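Local coordinates for uricase (Arthrobacter globiformis, PDB 2YZC), which catalyses the oxidation of uric acid by molecular oxygen to 5-hydroxyisourate, which is processed further to (S)-allantoin, at residues A[42-47]-A[86-91]; A[207-212]-A[234-239]. All blocks are in the same frame, centred on the assembly; numbering follows the deposited sequence.

How the interactions relate
Interactions 1 and 2 lie in the N-terminal and C-terminal uricase regions of the chain, and each joins elements of a T-fold, in which a pair of long helices lies against an antiparallel sheet. They differ in kind: 42-47 with 86-91 is a buried strand-to-helix contact, whereas 207-212 with 234-239 joins helix 199-216 to the end of helix 222-236 near the surface. Their centres are 24 Å apart and their nearest atoms about 10 Å, so they do not touch. Interaction 1 lies nearer the active site, since the side chain of Val44 is about 8 Å from that of Lys22, a charge-relay residue that also lines the allantoate pocket. Interaction 2 lies away from the catalytic and ligand-binding residues.

Interaction 1: residues A[42-47]-A[86-91]; sequences LNVTSQ and EEFLLR
Leu42 and Val44 of strand 38-50 meet Phe88 and Leu89 of helix 85-99 where, in the T-fold of uricase, a helix lies on one face of the antiparallel sheet. Over these short segments the helix runs at 28° to the strand, with 10.8 Å between axes, a gap that side chains have to fill. Alternate strand residues, Leu42 and Val44, point toward the helix and are apolar, which suits their buried place between sheet and helix.

The tighter part is the meeting of Leu42 with Phe88. Phe88 has CG anti to its backbone N (chi1 -177°), which carries the ring out toward the strand, and the two side chains slide past each other in opposite directions. Leu42 CD1 comes obliquely to the ring, 4.0 Å from Phe88 CD2. A long aromatic side chain suits this place because it reaches the sheet from the helix and still packs against a second ring, that of Phe82.

Toward Val44 the packing is looser. Here Leu89 also rests on Ala135 of strand 131-140 and so joins the helix to a second strand.

The more open flanks are polar: Thr45 turns away from the helix and uses OG1 to bond Glu24 N, and Arg91 pairs with Asp80. Within the apolar layer, the branched Val44 spreads its methyls between two helix residues: CG2 comes to the edge of the Phe88 ring, near the ring plane and 4.3 Å from Phe88 CE2, and CG1 lies 4.4 Å from Leu89 CD2.

Interaction 2: residues A[207-212]-A[234-239]; sequences RGLLLK and IETHPE
Leu209 packs against Thr236 and His237 in a small, partly buried contact between the middle of helix 199-216 and the C-terminal end of its neighbour, helix 222-236, with the first residue beyond it. Both helices rest on the antiparallel sheet of the T-fold, Leu211 touching Leu153 and Ile234 touching Ile240. The backbones stay well apart, 8.7 Å between the CA atoms of Leu209 and Thr236, and within 207-212 Leu209 alone bridges the gap.

Leu209 and Thr236 reach toward each other tip to tip. Leu209 CD1 sits over the branch point of the threonine: it is 3.7 Å from Thr236 CB and 3.9 Å from Thr236 CG2, a snug fit between aliphatic groups. The same methyl is also 3.7 Å from Thr236 OG1. That oxygen lies beside its own backbone N (chi1 -57°), from where it bonds the carbonyl O of Ala232, one turn back along the helix. Threonine thus suits an exposed last turn, because its hydroxyl is satisfied by its own helix, and the leucine can pack against CB, CG2 and the oxygen alike.

His237 is the first residue to leave helical geometry. Its buried ring presents an edge, near the ring plane, to Leu209 CD1, and it also touches Val202 and Ser205 of helix 199-216. The flat ring thereby extends the contact along that helix beyond the end of its own. On the inner side Leu210, next to Leu209, packs on Met229 and Val233 of helix 222-236 and on Ile243 of the sheet.

Between the two segments, then, the attraction is essentially dispersion and the hydrophobic effect. Such contact depends on close fit rather than on bond direction, and the threonine hydroxyl can border it at little cost because Ala232 already receives its hydrogen bond.

Interaction 1: residues A[42-47]-A[86-91]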
ATOM      1  N   LEU A  42     -17.628  -8.003   5.610  1.00 17.91           N
ATOM      2  CA  LEU A  42     -17.004  -8.847   4.588  1.00 17.77           C
ATOM      3  C   LEU A  42     -16.576  -8.140   3.297  1.00 18.87           C
ATOM      4  O   LEU A  42     -17.117  -7.095   2.935  1.00 18.22           O
ATOM      5  CB  LEU A  42     -17.966  -9.973   4.177  1.00 19.03           C
ATOM      6  CG  LEU A  42     -18.532 -10.944   5.215  1.00 18.82           C
ATOM      7  CD1 LEU A  42     -19.549 -11.870   4.539  1.00 20.23           C
ATOM      8  CD2 LEU A  42     -17.406 -11.748   5.834  1.00 19.09           C
ATOM      9  N   ASN A  43     -15.601  -8.741   2.612  1.00 16.47           N
ATOM     10  CA  ASN A  43     -15.115  -8.268   1.315  1.00 16.89           C
ATOM     11  C   ASN A  43     -15.364  -9.509   0.453  1.00 18.88           C
ATOM     12  O   ASN A  43     -14.594 -10.473   0.511  1.00 18.22           O
ATOM     13  CB  ASN A  43     -13.615  -7.956   1.363  1.00 17.55           C
ATOM     14  CG  ASN A  43     -13.117  -7.289   0.092  1.00 19.76           C
ATOM     15  OD1 ASN A  43     -11.918  -7.310  -0.212  1.00 23.02           O
ATOM     16  ND2 ASN A  43     -14.030  -6.680  -0.652  1.00 16.00           N
ATOM     17  N   VAL A  44     -16.431  -9.475  -0.343  1.00 17.65           N
ATOM     18  CA  VAL A  44     -16.848 -10.622  -1.156  1.00 17.03           C
ATOM     19  C   VAL A  44     -16.521 -10.595  -2.647  1.00 17.77           C
ATOM     20  O   VAL A  44     -16.642  -9.571  -3.311  1.00 17.06           O
ATOM     21  CB  VAL A  44     -18.382 -10.827  -1.013  1.00 18.47           C
ATOM     22  CG1 VAL A  44     -18.824 -12.106  -1.712  1.00 16.83           C
ATOM     23  CG2 VAL A  44     -18.762 -10.854   0.474  1.00 17.43           C
ATOM     24  N   THR A  45     -16.119 -11.750  -3.167  1.00 16.90           N
ATOM     25  CA  THR A  45     -15.800 -11.884  -4.579  1.00 16.92           C
ATOM     26  C   THR A  45     -16.583 -13.070  -5.135  1.00 18.48           C
ATOM     27  O   THR A  45     -16.599 -14.149  -4.537  1.00 18.52           O
ATOM     28  CB  THR A  45     -14.296 -12.115  -4.794  1.00 17.69           C
ATOM     29  OG1 THR A  45     -13.578 -10.913  -4.470  1.00 17.19           O
ATOM     30  CG2 THR A  45     -14.015 -12.502  -6.250  1.00 19.47           C
ATOM     31  N   SER A  46     -17.222 -12.858  -6.281  1.00 18.27           N
ATOM     32  CA  SER A  46     -18.024 -13.888  -6.936  1.00 19.38           C
ATOM     33  C   SER A  46     -17.590 -14.078  -8.385  1.00 19.17           C
ATOM     34  O   SER A  46     -17.491 -13.108  -9.135  1.00 20.50           O
ATOM     35  CB  SER A  46     -19.503 -13.482  -6.905  1.00 21.43           C
ATOM     36  OG  SER A  46     -20.303 -14.297  -7.752  1.00 24.06           O
ATOM     37  N   GLN A  47     -17.316 -15.319  -8.773  1.00 20.00           N
ATOM     38  CA  GLN A  47     -16.934 -15.608 -10.153  1.00 21.10           C
ATOM     39  C   GLN A  47     -17.577 -16.905 -10.627  1.00 20.84           C
ATOM     40  O   GLN A  47     -17.577 -17.915  -9.920  1.00 20.99           O
ATOM     41  CB  GLN A  47     -15.415 -15.674 -10.307  1.00 22.38           C
ATOM     42  CG  GLN A  47     -14.762 -14.294 -10.282  1.00 24.07           C
ATOM     43  CD  GLN A  47     -13.268 -14.357 -10.478  1.00 23.30           C
ATOM     44  OE1 GLN A  47     -12.735 -13.842 -11.462  1.00 25.82           O
ATOM     45  NE2 GLN A  47     -12.581 -14.993  -9.543  1.00 22.66           N
ATOM     46  N   GLU A  86     -18.779 -18.730   5.637  1.00 20.31           N
ATOM     47  CA  GLU A  86     -18.821 -19.893   4.760  1.00 21.23           C
ATOM     48  C   GLU A  86     -20.246 -20.229   4.324  1.00 20.32           C
ATOM     49  O   GLU A  86     -20.485 -20.571   3.167  1.00 22.98           O
ATOM     50  CB  GLU A  86     -18.173 -21.104   5.441  1.00 21.86           C
ATOM     51  CG  GLU A  86     -16.670 -20.964   5.609  1.00 24.07           C
ATOM     52  CD  GLU A  86     -16.259 -20.386   6.958  1.00 27.24           C
ATOM     53  OE1 GLU A  86     -16.995 -19.539   7.513  1.00 25.74           O
ATOM     54  OE2 GLU A  86     -15.180 -20.777   7.459  1.00 29.45           O
ATOM     55  N   GLU A  87     -21.199 -20.131   5.241  1.00 20.15           N
ATOM     56  CA  GLU A  87     -22.584 -20.429   4.898  1.00 21.82           C
ATOM     57  C   GLU A  87     -23.160 -19.382   3.949  1.00 21.38           C
ATOM     58  O   GLU A  87     -24.029 -19.683   3.131  1.00 19.92           O
ATOM     59  CB  GLU A  87     -23.418 -20.546   6.173  1.00 26.23           C
ATOM     60  CG  GLU A  87     -23.039 -21.781   6.979  1.00 32.28           C
ATOM     61  CD  GLU A  87     -23.601 -21.773   8.379  1.00 35.65           C
ATOM     62  OE1 GLU A  87     -24.833 -21.906   8.531  1.00 39.90           O
ATOM     63  OE2 GLU A  87     -22.803 -21.627   9.329  1.00 35.20           O
ATOM     64  N   PHE A  88     -22.665 -18.154   4.046  1.00 19.80           N
ATOM     65  CA  PHE A  88     -23.126 -17.095   3.158  1.00 18.69           C
ATOM     66  C   PHE A  88     -22.641 -17.430   1.751  1.00 18.31           C
ATOM     67  O   PHE A  88     -23.395 -17.337   0.783  1.00 15.96           O
ATOM     68  CB  PHE A  88     -22.550 -15.742   3.590  1.00 18.19           C
ATOM     69  CG  PHE A  88     -23.040 -14.579   2.767  1.00 20.86           C
ATOM     70  CD1 PHE A  88     -24.403 -14.301   2.667  1.00 21.60           C
ATOM     71  CD2 PHE A  88     -22.139 -13.747   2.108  1.00 22.15           C
ATOM     72  CE1 PHE A  88     -24.862 -13.207   1.923  1.00 19.99           C
ATOM     73  CE2 PHE A  88     -22.584 -12.652   1.363  1.00 22.41           C
ATOM     74  CZ  PHE A  88     -23.952 -12.381   1.271  1.00 21.84           C
ATOM     75  N   LEU A  89     -21.377 -17.833   1.640  1.00 16.39           N
ATOM     76  CA  LEU A  89     -20.818 -18.170   0.339  1.00 16.86           C
ATOM     77  C   LEU A  89     -21.530 -19.380  -0.269  1.00 18.29           C
ATOM     78  O   LEU A  89     -21.761 -19.429  -1.481  1.00 16.71           O
ATOM     79  CB  LEU A  89     -19.315 -18.453   0.459  1.00 18.92           C
ATOM     80  CG  LEU A  89     -18.418 -17.296   0.918  1.00 18.26           C
ATOM     81  CD1 LEU A  89     -16.976 -17.780   0.996  1.00 18.93           C
ATOM     82  CD2 LEU A  89     -18.534 -16.121  -0.044  1.00 18.30           C
ATOM     83  N   LEU A  90     -21.875 -20.352   0.571  1.00 17.88           N
ATOM     84  CA  LEU A  90     -22.565 -21.552   0.098  1.00 19.31           C
ATOM     85  C   LEU A  90     -23.913 -21.196  -0.524  1.00 21.65           C
ATOM     86  O   LEU A  90     -24.311 -21.763  -1.548  1.00 20.70           O
ATOM     87  CB  LEU A  90     -22.755 -22.542   1.254  1.00 20.40           C
ATOM     88  CG  LEU A  90     -21.499 -23.331   1.656  1.00 22.67           C
ATOM     89  CD1 LEU A  90     -21.696 -24.005   3.008  1.00 24.33           C
ATOM     90  CD2 LEU A  90     -21.203 -24.371   0.580  1.00 26.66           C
ATOM     91  N   ARG A  91     -24.614 -20.246   0.081  1.00 21.55           N
ATOM     92  CA  ARG A  91     -25.897 -19.840  -0.461  1.00 23.22           C
ATOM     93  C   ARG A  91     -25.703 -19.210  -1.840  1.00 22.19           C
ATOM     94  O   ARG A  91     -26.429 -19.527  -2.785  1.00 19.92           O
ATOM     95  CB  ARG A  91     -26.592 -18.847   0.469  1.00 24.57           C
ATOM     96  CG  ARG A  91     -27.984 -18.490  -0.023  1.00 28.19           C
ATOM     97  CD  ARG A  91     -28.678 -17.449   0.830  1.00 30.73           C
ATOM     98  NE  ARG A  91     -29.975 -17.121   0.243  1.00 34.90           N
ATOM     99  CZ  ARG A  91     -30.765 -16.134   0.649  1.00 33.43           C
ATOM    100  NH1 ARG A  91     -30.397 -15.357   1.656  1.00 33.23           N
ATOM    101  NH2 ARG A  91     -31.925 -15.925   0.040  1.00 35.34           N
TER

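Interaction 2: residues A[207-212]-A[234-239]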
ATOM      1  N   ARG A 207      -6.851 -21.307  14.848  1.00 18.13           N
ATOM      2  CA  ARG A 207      -6.035 -20.140  15.190  1.00 20.97           C
ATOM      3  C   ARG A 207      -5.244 -20.421  16.471  1.00 19.67           C
ATOM      4  O   ARG A 207      -4.038 -20.179  16.539  1.00 19.37           O
ATOM      5  CB  ARG A 207      -6.935 -18.913  15.391  1.00 20.78           C
ATOM      6  CG  ARG A 207      -6.224 -17.690  15.950  1.00 22.94           C
ATOM      7  CD  ARG A 207      -7.207 -16.541  16.146  1.00 25.50           C
ATOM      8  NE  ARG A 207      -6.574 -15.366  16.735  1.00 25.54           N
ATOM      9  CZ  ARG A 207      -6.148 -15.288  17.991  1.00 28.10           C
ATOM     10  NH1 ARG A 207      -6.288 -16.320  18.811  1.00 29.68           N
ATOM     11  NH2 ARG A 207      -5.574 -14.174  18.428  1.00 28.48           N
ATOM     12  N   GLY A 208      -5.930 -20.933  17.486  1.00 19.36           N
ATOM     13  CA  GLY A 208      -5.273 -21.232  18.748  1.00 19.09           C
ATOM     14  C   GLY A 208      -4.194 -22.301  18.638  1.00 20.88           C
ATOM     15  O   GLY A 208      -3.152 -22.206  19.286  1.00 20.52           O
ATOM     16  N   LEU A 209      -4.439 -23.324  17.826  1.00 19.33           N
ATOM     17  CA  LEU A 209      -3.466 -24.404  17.653  1.00 21.59           C
ATOM     18  C   LEU A 209      -2.205 -23.909  16.945  1.00 21.19           C
ATOM     19  O   LEU A 209      -1.090 -24.324  17.273  1.00 19.27           O
ATOM     20  CB  LEU A 209      -4.088 -25.552  16.859  1.00 20.31           C
ATOM     21  CG  LEU A 209      -5.261 -26.263  17.538  1.00 23.30           C
ATOM     22  CD1 LEU A 209      -5.932 -27.218  16.562  1.00 21.60           C
ATOM     23  CD2 LEU A 209      -4.756 -27.004  18.767  1.00 24.19           C
ATOM     24  N   LEU A 210      -2.386 -23.027  15.969  1.00 19.88           N
ATOM     25  CA  LEU A 210      -1.254 -22.475  15.229  1.00 19.93           C
ATOM     26  C   LEU A 210      -0.405 -21.605  16.150  1.00 19.93           C
ATOM     27  O   LEU A 210       0.820 -21.712  16.167  1.00 17.84           O
ATOM     28  CB  LEU A 210      -1.742 -21.638  14.044  1.00 18.64           C
ATOM     29  CG  LEU A 210      -2.460 -22.377  12.910  1.00 19.38           C
ATOM     30  CD1 LEU A 210      -3.004 -21.373  11.907  1.00 19.21           C
ATOM     31  CD2 LEU A 210      -1.490 -23.333  12.224  1.00 17.72           C
ATOM     32  N   LEU A 211      -1.070 -20.744  16.913  1.00 20.20           N
ATOM     33  CA  LEU A 211      -0.379 -19.849  17.835  1.00 21.55           C
ATOM     34  C   LEU A 211       0.365 -20.650  18.896  1.00 21.47           C
ATOM     35  O   LEU A 211       1.502 -20.329  19.246  1.00 21.29           O
ATOM     36  CB  LEU A 211      -1.390 -18.912  18.497  1.00 20.96           C
ATOM     37  CG  LEU A 211      -1.423 -17.424  18.118  1.00 24.35           C
ATOM     38  CD1 LEU A 211      -0.853 -17.184  16.733  1.00 23.85           C
ATOM     39  CD2 LEU A 211      -2.860 -16.928  18.225  1.00 19.56           C
ATOM     40  N   LYS A 212      -0.285 -21.698  19.397  1.00 21.56           N
ATOM     41  CA  LYS A 212       0.296 -22.553  20.427  1.00 23.50           C
ATOM     42  C   LYS A 212       1.540 -23.284  19.938  1.00 23.17           C
ATOM     43  O   LYS A 212       2.560 -23.314  20.629  1.00 23.41           O
ATOM     44  CB  LYS A 212      -0.738 -23.573  20.911  1.00 25.98           C
ATOM     45  CG  LYS A 212      -0.204 -24.564  21.942  1.00 29.56           C
ATOM     46  CD  LYS A 212      -1.271 -25.582  22.326  1.00 33.02           C
ATOM     47  CE  LYS A 212      -0.731 -26.632  23.287  1.00 36.53           C
ATOM     48  NZ  LYS A 212      -0.269 -26.029  24.570  1.00 40.31           N
ATOM     49  N   ILE A 234      -4.193 -30.872  11.826  1.00 21.59           N
ATOM     50  CA  ILE A 234      -4.703 -32.113  11.250  1.00 23.94           C
ATOM     51  C   ILE A 234      -5.038 -33.153  12.316  1.00 25.15           C
ATOM     52  O   ILE A 234      -6.042 -33.860  12.208  1.00 25.98           O
ATOM     53  CB  ILE A 234      -3.694 -32.742  10.264  1.00 24.05           C
ATOM     54  CG1 ILE A 234      -3.313 -31.732   9.176  1.00 23.89           C
ATOM     55  CG2 ILE A 234      -4.308 -33.992   9.626  1.00 26.18           C
ATOM     56  CD1 ILE A 234      -4.473 -31.254   8.334  1.00 25.87           C
ATOM     57  N   GLU A 235      -4.200 -33.252  13.341  1.00 25.86           N
ATOM     58  CA  GLU A 235      -4.432 -34.223  14.405  1.00 28.17           C
ATOM     59  C   GLU A 235      -5.656 -33.888  15.247  1.00 28.33           C
ATOM     60  O   GLU A 235      -6.297 -34.777  15.810  1.00 28.88           O
ATOM     61  CB  GLU A 235      -3.203 -34.322  15.313  1.00 30.23           C
ATOM     62  CG  GLU A 235      -2.027 -35.045  14.680  1.00 33.36           C
ATOM     63  CD  GLU A 235      -0.831 -35.125  15.606  1.00 36.47           C
ATOM     64  OE1 GLU A 235       0.139 -35.835  15.267  1.00 39.07           O
ATOM     65  OE2 GLU A 235      -0.859 -34.473  16.670  1.00 38.39           O
ATOM     66  N   THR A 236      -5.987 -32.604  15.323  1.00 26.12           N
ATOM     67  CA  THR A 236      -7.119 -32.163  16.125  1.00 26.53           C
ATOM     68  C   THR A 236      -8.455 -32.118  15.384  1.00 26.68           C
ATOM     69  O   THR A 236      -9.508 -32.331  15.987  1.00 26.68           O
ATOM     70  CB  THR A 236      -6.850 -30.760  16.717  1.00 26.94           C
ATOM     71  OG1 THR A 236      -5.637 -30.788  17.483  1.00 28.29           O
ATOM     72  CG2 THR A 236      -8.001 -30.321  17.616  1.00 28.26           C
ATOM     73  N   HIS A 237      -8.421 -31.851  14.082  1.00 24.72           N
ATOM     74  CA  HIS A 237      -9.664 -31.740  13.327  1.00 24.57           C
ATOM     75  C   HIS A 237      -9.863 -32.718  12.181  1.00 24.02           C
ATOM     76  O   HIS A 237      -9.300 -32.548  11.106  1.00 21.80           O
ATOM     77  CB  HIS A 237      -9.816 -30.311  12.805  1.00 24.78           C
ATOM     78  CG  HIS A 237     -10.018 -29.301  13.889  1.00 24.02           C
ATOM     79  ND1 HIS A 237      -8.975 -28.616  14.473  1.00 26.26           N
ATOM     80  CD2 HIS A 237     -11.140 -28.890  14.523  1.00 22.74           C
ATOM     81  CE1 HIS A 237      -9.446 -27.826  15.421  1.00 23.36           C
ATOM     82  NE2 HIS A 237     -10.758 -27.974  15.472  1.00 26.91           N
ATOM     83  N   PRO A 238     -10.701 -33.745  12.396  1.00 25.00           N
ATOM     84  CA  PRO A 238     -11.001 -34.773  11.392  1.00 25.14           C
ATOM     85  C   PRO A 238     -11.580 -34.196  10.101  1.00 23.76           C
ATOM     86  O   PRO A 238     -11.423 -34.780   9.030  1.00 22.16           O
ATOM     87  CB  PRO A 238     -12.003 -35.678  12.112  1.00 26.04           C
ATOM     88  CG  PRO A 238     -11.614 -35.540  13.551  1.00 28.20           C
ATOM     89  CD  PRO A 238     -11.382 -34.050  13.668  1.00 26.28           C
ATOM     90  N   GLU A 239     -12.247 -33.048  10.204  1.00 23.62           N
ATOM     91  CA  GLU A 239     -12.847 -32.430   9.029  1.00 24.93           C
ATOM     92  C   GLU A 239     -11.847 -31.724   8.119  1.00 22.73           C
ATOM     93  O   GLU A 239     -12.219 -31.243   7.050  1.00 23.65           O
ATOM     94  CB  GLU A 239     -13.951 -31.444   9.435  1.00 27.64           C
ATOM     95  CG  GLU A 239     -13.611 -30.552  10.614  1.00 35.88           C
ATOM     96  CD  GLU A 239     -13.766 -31.274  11.938  1.00 39.62           C
ATOM     97  OE1 GLU A 239     -14.890 -31.743  12.226  1.00 44.18           O
ATOM     98  OE2 GLU A 239     -12.770 -31.375  12.687  1.00 40.90           O
TER